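Membrane-anchored mycosin mycp1 (Mycobacterium thermoresistibile, PDB 4HVL) is a subtilisin-like serine protease of the mycobacterial cell envelope that forms an essential component of the ESX-1 (type VII) secretion system. Local coordinates at residues G92-A100 with S130-F138; T105-G113 with F119-I128. One frame throughout, in Å; residues are numbered along the deposited sequence.

Contact 1 of 2, residues G92-A100 with S130-F138. With ZN (zinc ion), chain B.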
loop_
_atom_site.group_PDB
_atom_site.type_symbol
_atom_site.label_atom_id
_atom_site.label_comp_id
_atom_site.label_asym_id
_atom_site.label_seq_id
_atom_site.Cartn_x
_atom_site.Cartn_y
_atom_site.Cartn_z
ATOM N N GLY A 92 -11.676 8.195 16.622
ATOM C CA GLY A 92 -10.840 6.998 16.674
ATOM C C GLY A 92 -9.355 7.305 16.783
ATOM O O GLY A 92 -8.957 8.477 16.843
ATOM N N ASN A 93 -8.538 6.251 16.811
ATOM C CA ASN A 93 -7.078 6.398 16.929
ATOM C C ASN A 93 -6.260 5.473 16.001
ATOM O O ASN A 93 -5.047 5.457 16.093
ATOM C CB ASN A 93 -6.630 6.216 18.385
ATOM C CG ASN A 93 -6.784 4.782 18.879
ATOM O OD1 ASN A 93 -7.162 3.883 18.136
ATOM N ND2 ASN A 93 -6.500 4.568 20.153
ATOM N N GLY A 94 -6.929 4.719 15.132
ATOM C CA GLY A 94 -6.258 3.841 14.165
ATOM C C GLY A 94 -6.091 2.404 14.626
ATOM O O GLY A 94 -5.620 1.554 13.869
ATOM N N MET A 95 -6.518 2.133 15.856
ATOM C CA MET A 95 -6.369 0.819 16.478
ATOM C C MET A 95 -7.656 0.005 16.485
ATOM O O MET A 95 -7.828 -0.871 17.334
ATOM C CB MET A 95 -5.851 0.967 17.914
ATOM C CG MET A 95 -4.442 1.528 18.029
ATOM S SD MET A 95 -3.201 0.637 17.075
ATOM C CE MET A 95 -3.319 -1.018 17.756
ATOM N N SER A 96 -8.514 0.263 15.507
ATOM C CA SER A 96 -9.711 -0.524 15.273
ATOM C C SER A 96 -9.816 -0.856 13.787
ATOM O O SER A 96 -9.959 0.044 12.944
ATOM C CB SER A 96 -10.947 0.273 15.707
ATOM O OG SER A 96 -12.111 -0.529 15.576
ATOM N N ASP A 97 -9.724 -2.140 13.463
ATOM C CA ASP A 97 -9.870 -2.626 12.099
ATOM C C ASP A 97 -11.266 -3.234 12.005
ATOM O O ASP A 97 -11.532 -4.221 12.657
ATOM C CB ASP A 97 -8.820 -3.697 11.779
ATOM C CG ASP A 97 -8.877 -4.155 10.354
ATOM O OD1 ASP A 97 -9.673 -3.554 9.561
ATOM O OD2 ASP A 97 -8.078 -5.067 10.014
ATOM N N CYS A 98 -12.124 -2.637 11.181
ATOM C CA CYS A 98 -13.476 -3.129 10.973
ATOM C C CYS A 98 -13.578 -3.908 9.643
ATOM O O CYS A 98 -14.626 -4.444 9.329
ATOM C CB CYS A 98 -14.455 -1.935 11.000
ATOM S SG CYS A 98 -16.177 -2.296 11.400
ATOM N N ASP A 99 -12.474 -4.023 8.905
ATOM C CA ASP A 99 -12.507 -4.530 7.531
ATOM C C ASP A 99 -11.679 -5.792 7.320
ATOM O O ASP A 99 -11.532 -6.233 6.205
ATOM C CB ASP A 99 -11.979 -3.452 6.575
ATOM C CG ASP A 99 -12.871 -2.229 6.525
ATOM O OD1 ASP A 99 -13.097 -1.589 7.568
ATOM O OD2 ASP A 99 -13.365 -1.929 5.438
ATOM N N ALA A 100 -11.060 -6.323 8.364
ATOM C CA ALA A 100 -10.192 -7.479 8.203
ATOM C C ALA A 100 -9.213 -7.239 7.073
ATOM O O ALA A 100 -9.071 -8.066 6.188
ATOM C CB ALA A 100 -11.024 -8.732 7.942
ATOM N N SER A 130 -0.433 2.597 13.019
ATOM C CA SER A 130 -1.662 2.364 12.237
ATOM C C SER A 130 -2.502 3.635 12.058
ATOM O O SER A 130 -2.977 4.232 13.023
ATOM C CB SER A 130 -2.526 1.271 12.888
ATOM O OG SER A 130 -3.748 1.062 12.166
ATOM N N LEU A 131 -2.689 4.025 10.806
ATOM C CA LEU A 131 -3.565 5.140 10.448
ATOM C C LEU A 131 -4.721 4.562 9.661
ATOM O O LEU A 131 -4.506 3.905 8.624
ATOM C CB LEU A 131 -2.839 6.146 9.569
ATOM C CG LEU A 131 -1.667 6.919 10.159
ATOM C CD1 LEU A 131 -0.367 6.107 10.100
ATOM C CD2 LEU A 131 -1.493 8.232 9.405
ATOM N N ARG A 132 -5.943 4.758 10.153
ATOM C CA ARG A 132 -7.108 4.319 9.426
ATOM C C ARG A 132 -7.554 5.450 8.487
ATOM O O ARG A 132 -7.942 6.530 8.934
ATOM C CB ARG A 132 -8.253 3.860 10.335
ATOM C CG ARG A 132 -9.515 3.567 9.530
ATOM C CD ARG A 132 -10.504 2.677 10.232
ATOM N NE ARG A 132 -11.142 3.369 11.353
ATOM C CZ ARG A 132 -12.169 2.886 12.039
ATOM N NH1 ARG A 132 -12.689 1.717 11.723
ATOM N NH2 ARG A 132 -12.658 3.577 13.057
ATOM N N HIS A 133 -7.502 5.170 7.195
ATOM C CA HIS A 133 -7.971 6.089 6.172
ATOM C C HIS A 133 -9.238 5.590 5.442
ATOM O O HIS A 133 -10.002 6.420 4.942
ATOM C CB HIS A 133 -6.861 6.393 5.165
ATOM C CG HIS A 133 -7.323 7.244 4.030
ATOM N ND1 HIS A 133 -7.712 6.712 2.822
ATOM C CD2 HIS A 133 -7.590 8.569 3.961
ATOM C CE1 HIS A 133 -8.149 7.678 2.036
ATOM N NE2 HIS A 133 -8.078 8.815 2.703
ATOM N N THR A 134 -9.470 4.272 5.393
ATOM C CA THR A 134 -10.624 3.693 4.690
ATOM C C THR A 134 -11.349 2.675 5.535
ATOM O O THR A 134 -10.716 1.980 6.325
ATOM C CB THR A 134 -10.179 2.985 3.378
ATOM O OG1 THR A 134 -9.861 3.977 2.409
ATOM C CG2 THR A 134 -11.273 2.126 2.766
ATOM N N SER A 135 -12.677 2.591 5.358
ATOM C CA SER A 135 -13.476 1.437 5.817
ATOM C C SER A 135 -14.758 1.275 5.029
ATOM O O SER A 135 -15.572 2.211 4.964
ATOM C CB SER A 135 -13.853 1.522 7.295
ATOM O OG SER A 135 -14.757 0.453 7.633
ATOM N N ALA A 136 -14.972 0.064 4.511
ATOM C CA ALA A 136 -16.226 -0.303 3.885
ATOM C C ALA A 136 -17.410 -0.391 4.879
ATOM O O ALA A 136 -18.543 -0.521 4.465
ATOM C CB ALA A 136 -16.058 -1.625 3.140
ATOM N N ALA A 137 -17.141 -0.347 6.185
ATOM C CA ALA A 137 -18.197 -0.436 7.197
ATOM C C ALA A 137 -18.870 0.916 7.510
ATOM O O ALA A 137 -19.907 0.956 8.182
ATOM C CB ALA A 137 -17.627 -1.024 8.483
ATOM N N PHE A 138 -18.266 2.004 7.032
ATOM C CA PHE A 138 -18.761 3.359 7.276
ATOM C C PHE A 138 -19.297 3.983 6.014
ATOM O O PHE A 138 -18.820 3.675 4.917
ATOM C CB PHE A 138 -17.628 4.245 7.784
ATOM C CG PHE A 138 -17.234 3.982 9.201
ATOM C CD1 PHE A 138 -16.632 2.779 9.556
ATOM C CD2 PHE A 138 -17.415 4.949 10.170
ATOM C CE1 PHE A 138 -16.249 2.545 10.867
ATOM C CE2 PHE A 138 -17.030 4.725 11.472
ATOM C CZ PHE A 138 -16.443 3.522 11.821
HETATM ZN ZN ZN B . -7.901 4.722 2.055
HETATM O O HOH W 1 -13.859 0.452 13.936
HETATM O O HOH W 2 -11.782 -0.421 9.562
#
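Asp99 reaches across with both carboxylate oxygens and holds the turn that starts at Ser135. Its OD1 takes the hydroxyl of Ser135 OG at 2.6 Å. Its OD2 takes the backbone Ala136 N at 2.7 Å. Each oxygen uses its syn lone pair, on the side of the other oxygen, and the two bonds fix the carboxylate in rotation. Ser135 OG, anti to its own backbone nitrogen (chi1 173°), also accepts from Ala137 N in an ST turn. Beside this, Cys98 SG lies 3.5 Å from Ala137 CB; the same sulfur forms the disulfide with Cys29.

Arg132 ends strand 127-132 of the parallel sheet of the subtilisin fold, and its side chain reaches toward the loop that leads to His101, a predicted charge-relay residue. The chain bends at chi3 (70°). Ser96 O then sits over one guanidinium face, off toward the rim, 3.4 Å from Arg132 NH1 but at a poor angle for a hydrogen bond. NH1 instead meets two waters. One joins it to Ser96 OG, the other to Cys98 N and Asp99 OD1. NH2 forms a salt bridge with Asp86.

At the other end Ser130 OG donates to Gly94 O at 2.6 Å, tilted 24° from the carbonyl plane. Gly94 CA also approaches Ser130 O, 3.5 Å away, in a CA-H...O contact. Between Arg132 and Ser135, His133 ND1 and Thr134 OG1 bind a zinc ion, each at 2.1 Å, together with Glu181.

Contact 2 of 2, residues T105-G113 with F119-I128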
loop_
_atom_site.group_PDB
_atom_site.type_symbol
_atom_site.label_atom_id
_atom_site.label_comp_id
_atom_site.label_asym_id
_atom_site.label_seq_id
_atom_site.Cartn_x
_atom_site.Cartn_y
_atom_site.Cartn_z
ATOM N N THR A 105 -2.431 -6.440 6.404
ATOM C CA THR A 105 -1.335 -5.652 5.818
ATOM C C THR A 105 -0.159 -5.473 6.787
ATOM O O THR A 105 0.989 -5.805 6.464
ATOM C CB THR A 105 -1.844 -4.267 5.406
ATOM O OG1 THR A 105 -2.981 -4.442 4.571
ATOM C CG2 THR A 105 -0.781 -3.484 4.648
ATOM N N ALA A 106 -0.472 -4.976 7.982
ATOM C CA ALA A 106 0.546 -4.759 9.007
ATOM C C ALA A 106 1.286 -6.053 9.340
ATOM O O ALA A 106 2.521 -6.024 9.534
ATOM C CB ALA A 106 -0.065 -4.139 10.267
ATOM N N SER A 107 0.558 -7.179 9.355
ATOM C CA SER A 107 1.179 -8.478 9.667
ATOM C C SER A 107 2.185 -8.910 8.607
ATOM O O SER A 107 3.214 -9.513 8.938
ATOM C CB SER A 107 0.146 -9.582 9.894
ATOM O OG SER A 107 -0.401 -10.069 8.677
ATOM N N VAL A 108 1.899 -8.597 7.349
ATOM C CA VAL A 108 2.806 -8.933 6.243
ATOM C C VAL A 108 4.109 -8.110 6.333
ATOM O O VAL A 108 5.210 -8.644 6.149
ATOM C CB VAL A 108 2.096 -8.777 4.861
ATOM C CG1 VAL A 108 3.089 -8.806 3.718
ATOM C CG2 VAL A 108 1.068 -9.876 4.654
ATOM N N ILE A 109 3.978 -6.821 6.664
ATOM C CA ILE A 109 5.112 -5.909 6.813
ATOM C C ILE A 109 5.994 -6.337 8.017
ATOM O O ILE A 109 7.193 -6.533 7.876
ATOM C CB ILE A 109 4.619 -4.457 7.043
ATOM C CG1 ILE A 109 3.825 -3.936 5.824
ATOM C CG2 ILE A 109 5.790 -3.530 7.366
ATOM C CD1 ILE A 109 3.121 -2.611 6.051
ATOM N N ALA A 110 5.376 -6.505 9.185
ATOM C CA ALA A 110 6.122 -6.598 10.442
ATOM C C ALA A 110 5.609 -7.639 11.432
ATOM O O ALA A 110 5.962 -7.599 12.604
ATOM C CB ALA A 110 6.174 -5.225 11.089
ATOM N N GLY A 111 4.820 -8.599 10.966
ATOM C CA GLY A 111 4.297 -9.625 11.846
ATOM C C GLY A 111 5.404 -10.444 12.486
ATOM O O GLY A 111 6.357 -10.836 11.821
ATOM N N ARG A 112 5.281 -10.693 13.779
ATOM C CA ARG A 112 6.242 -11.524 14.493
ATOM C C ARG A 112 6.050 -13.020 14.238
ATOM O O ARG A 112 4.960 -13.474 13.897
ATOM C CB ARG A 112 6.161 -11.240 15.998
ATOM C CG ARG A 112 6.995 -10.050 16.436
ATOM C CD ARG A 112 6.493 -8.758 15.843
ATOM N NE ARG A 112 7.085 -7.626 16.535
ATOM C CZ ARG A 112 7.242 -6.414 16.027
ATOM N NH1 ARG A 112 6.811 -6.107 14.804
ATOM N NH2 ARG A 112 7.806 -5.479 16.788
ATOM N N GLY A 113 7.117 -13.787 14.446
ATOM C CA GLY A 113 7.067 -15.248 14.299
ATOM C C GLY A 113 6.418 -15.924 15.499
ATOM O O GLY A 113 6.142 -15.280 16.517
ATOM N N PHE A 119 4.484 -18.610 9.563
ATOM C CA PHE A 119 4.349 -17.225 9.130
ATOM C C PHE A 119 5.246 -16.241 9.865
ATOM O O PHE A 119 5.348 -16.268 11.095
ATOM C CB PHE A 119 2.929 -16.728 9.302
ATOM C CG PHE A 119 2.765 -15.333 8.827
ATOM C CD1 PHE A 119 2.969 -14.255 9.703
ATOM C CD2 PHE A 119 2.507 -15.068 7.490
ATOM C CE1 PHE A 119 2.880 -12.960 9.241
ATOM C CE2 PHE A 119 2.394 -13.763 7.049
ATOM C CZ PHE A 119 2.579 -12.719 7.924
ATOM N N ILE A 120 5.851 -15.332 9.113
ATOM C CA ILE A 120 6.573 -14.205 9.715
ATOM C C ILE A 120 6.509 -13.038 8.767
ATOM O O ILE A 120 6.441 -13.236 7.555
ATOM C CB ILE A 120 8.050 -14.540 10.048
ATOM C CG1 ILE A 120 8.621 -13.500 11.033
ATOM C CG2 ILE A 120 8.892 -14.677 8.773
ATOM C CD1 ILE A 120 9.896 -13.937 11.714
ATOM N N GLY A 121 6.485 -11.829 9.329
ATOM C CA GLY A 121 6.521 -10.607 8.539
ATOM C C GLY A 121 7.886 -10.434 7.900
ATOM O O GLY A 121 8.879 -11.105 8.287
ATOM N N VAL A 122 7.939 -9.519 6.944
ATOM C CA VAL A 122 9.184 -9.148 6.295
ATOM C C VAL A 122 10.158 -8.510 7.266
ATOM O O VAL A 122 11.345 -8.838 7.242
ATOM C CB VAL A 122 8.950 -8.172 5.120
ATOM C CG1 VAL A 122 10.287 -7.794 4.500
ATOM C CG2 VAL A 122 8.024 -8.814 4.101
ATOM N N ALA A 123 9.648 -7.614 8.121
ATOM C CA ALA A 123 10.462 -6.832 9.047
ATOM C C ALA A 123 9.944 -7.023 10.473
ATOM O O ALA A 123 9.430 -6.088 11.077
ATOM C CB ALA A 123 10.389 -5.362 8.672
ATOM N N PRO A 124 10.101 -8.239 11.012
ATOM C CA PRO A 124 9.453 -8.587 12.269
ATOM C C PRO A 124 9.919 -7.805 13.477
ATOM O O PRO A 124 9.310 -7.933 14.517
ATOM C CB PRO A 124 9.793 -10.064 12.435
ATOM C CG PRO A 124 11.071 -10.244 11.693
ATOM C CD PRO A 124 10.934 -9.344 10.498
ATOM N N ASP A 125 11.006 -7.044 13.371
ATOM C CA ASP A 125 11.442 -6.198 14.472
ATOM C C ASP A 125 11.016 -4.727 14.307
ATOM O O ASP A 125 11.329 -3.903 15.162
ATOM C CB ASP A 125 12.969 -6.299 14.690
ATOM C CG ASP A 125 13.396 -7.623 15.379
ATOM O OD1 ASP A 125 12.627 -8.203 16.182
ATOM O OD2 ASP A 125 14.537 -8.087 15.119
ATOM N N ALA A 126 10.282 -4.396 13.245
ATOM C CA ALA A 126 9.912 -3.006 13.010
ATOM C C ALA A 126 8.774 -2.589 13.937
ATOM O O ALA A 126 7.974 -3.424 14.343
ATOM C CB ALA A 126 9.516 -2.808 11.562
ATOM N N ARG A 127 8.704 -1.310 14.274
ATOM C CA ARG A 127 7.473 -0.776 14.870
ATOM C C ARG A 127 6.440 -0.530 13.767
ATOM O O ARG A 127 6.805 -0.302 12.612
ATOM C CB ARG A 127 7.729 0.526 15.619
ATOM C CG ARG A 127 8.368 0.329 16.981
ATOM C CD ARG A 127 8.860 1.645 17.580
ATOM N NE ARG A 127 7.786 2.464 18.151
ATOM C CZ ARG A 127 7.414 3.683 17.737
ATOM N NH1 ARG A 127 8.004 4.286 16.699
ATOM N NH2 ARG A 127 6.428 4.319 18.364
ATOM N N ILE A 128 5.163 -0.571 14.141
ATOM C CA ILE A 128 4.038 -0.340 13.233
ATOM C C ILE A 128 3.159 0.773 13.808
ATOM O O ILE A 128 2.678 0.652 14.941
ATOM C CB ILE A 128 3.150 -1.601 13.173
ATOM C CG1 ILE A 128 3.920 -2.787 12.609
ATOM C CG2 ILE A 128 1.869 -1.357 12.383
ATOM C CD1 ILE A 128 3.526 -4.088 13.284
HETATM O O HOH W 3 5.363 -11.826 5.467
#
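Ala126 O is gripped by two nitrogens of one guanidinium: Arg112 NH1 at 3.0 Å and Arg112 NH2 at 3.2 Å. The oxygen lies close to the guanidinium plane. NH1 approaches in the carbonyl plane, while NH2 stands above it. This contact joins the C-terminal end of helix 102-110 to the turn that feeds strand 127-132, in a subtilisin-like alpha/beta fold. The helix follows the predicted catalytic His101.

Arg112 folds back by a bend at chi2 (65°). This lets NH1 also donate to Ala110 O, at 2.8 Å and in that carbonyl's plane. The guanidinium thus links Ala110 O to the type I turn from Ala123 to Ala126. Pro124 O lies over one of its faces without a hydrogen bond.

Three backbone bonds also cross. Val122 N donates to Val108 O, and Ala123 N to Ile109 O at 2.7 Å, nearly along the C=O axis. Gly121 N donates to Gly111 O. The backbones pass close here, and Gly121 CA also approaches Val108 O, 3.4 Å away, in a CA-H...O contact. A water bridges Val108 O and Ile120 O.

Phe119 turns its ring edge to the helix, with CZ 3.4 Å from Ser107 O. Its CG is anti to the backbone nitrogen (chi1 -178°), and this brings the ring's edge to Ser107 O. Ser107 OG is hydrogen-bonded to Leu104 O and Leu289 N.

On the strand side, Ile128 points its side chain at the helix. Its CG2 packs on Ala106 CB. Its other branch meets the next turn of the helix, where Ile128 CD1 lies 3.6 Å from Ala110 CB.

How the contacts relate
From the N terminus, the chain leaves strand 82-86 and enters the loop 92-100, the first half of contact 1. It then runs through His101 into helix 102-110, most of which belongs to contact 2. A short excursion of five residues brings it back at 119-128, so contact 2 closes a small loop at the end of the helix. One residue further along the same strand, 130-138 begins; it meets 92-100 and closes the larger loop. Contact 2 therefore lies wholly within contact 1 along the sequence. Both use strand 127-132: contact 2 ties its start to the helix, contact 1 its end to the loop before the helix. Their centres lie about 19 Å apart.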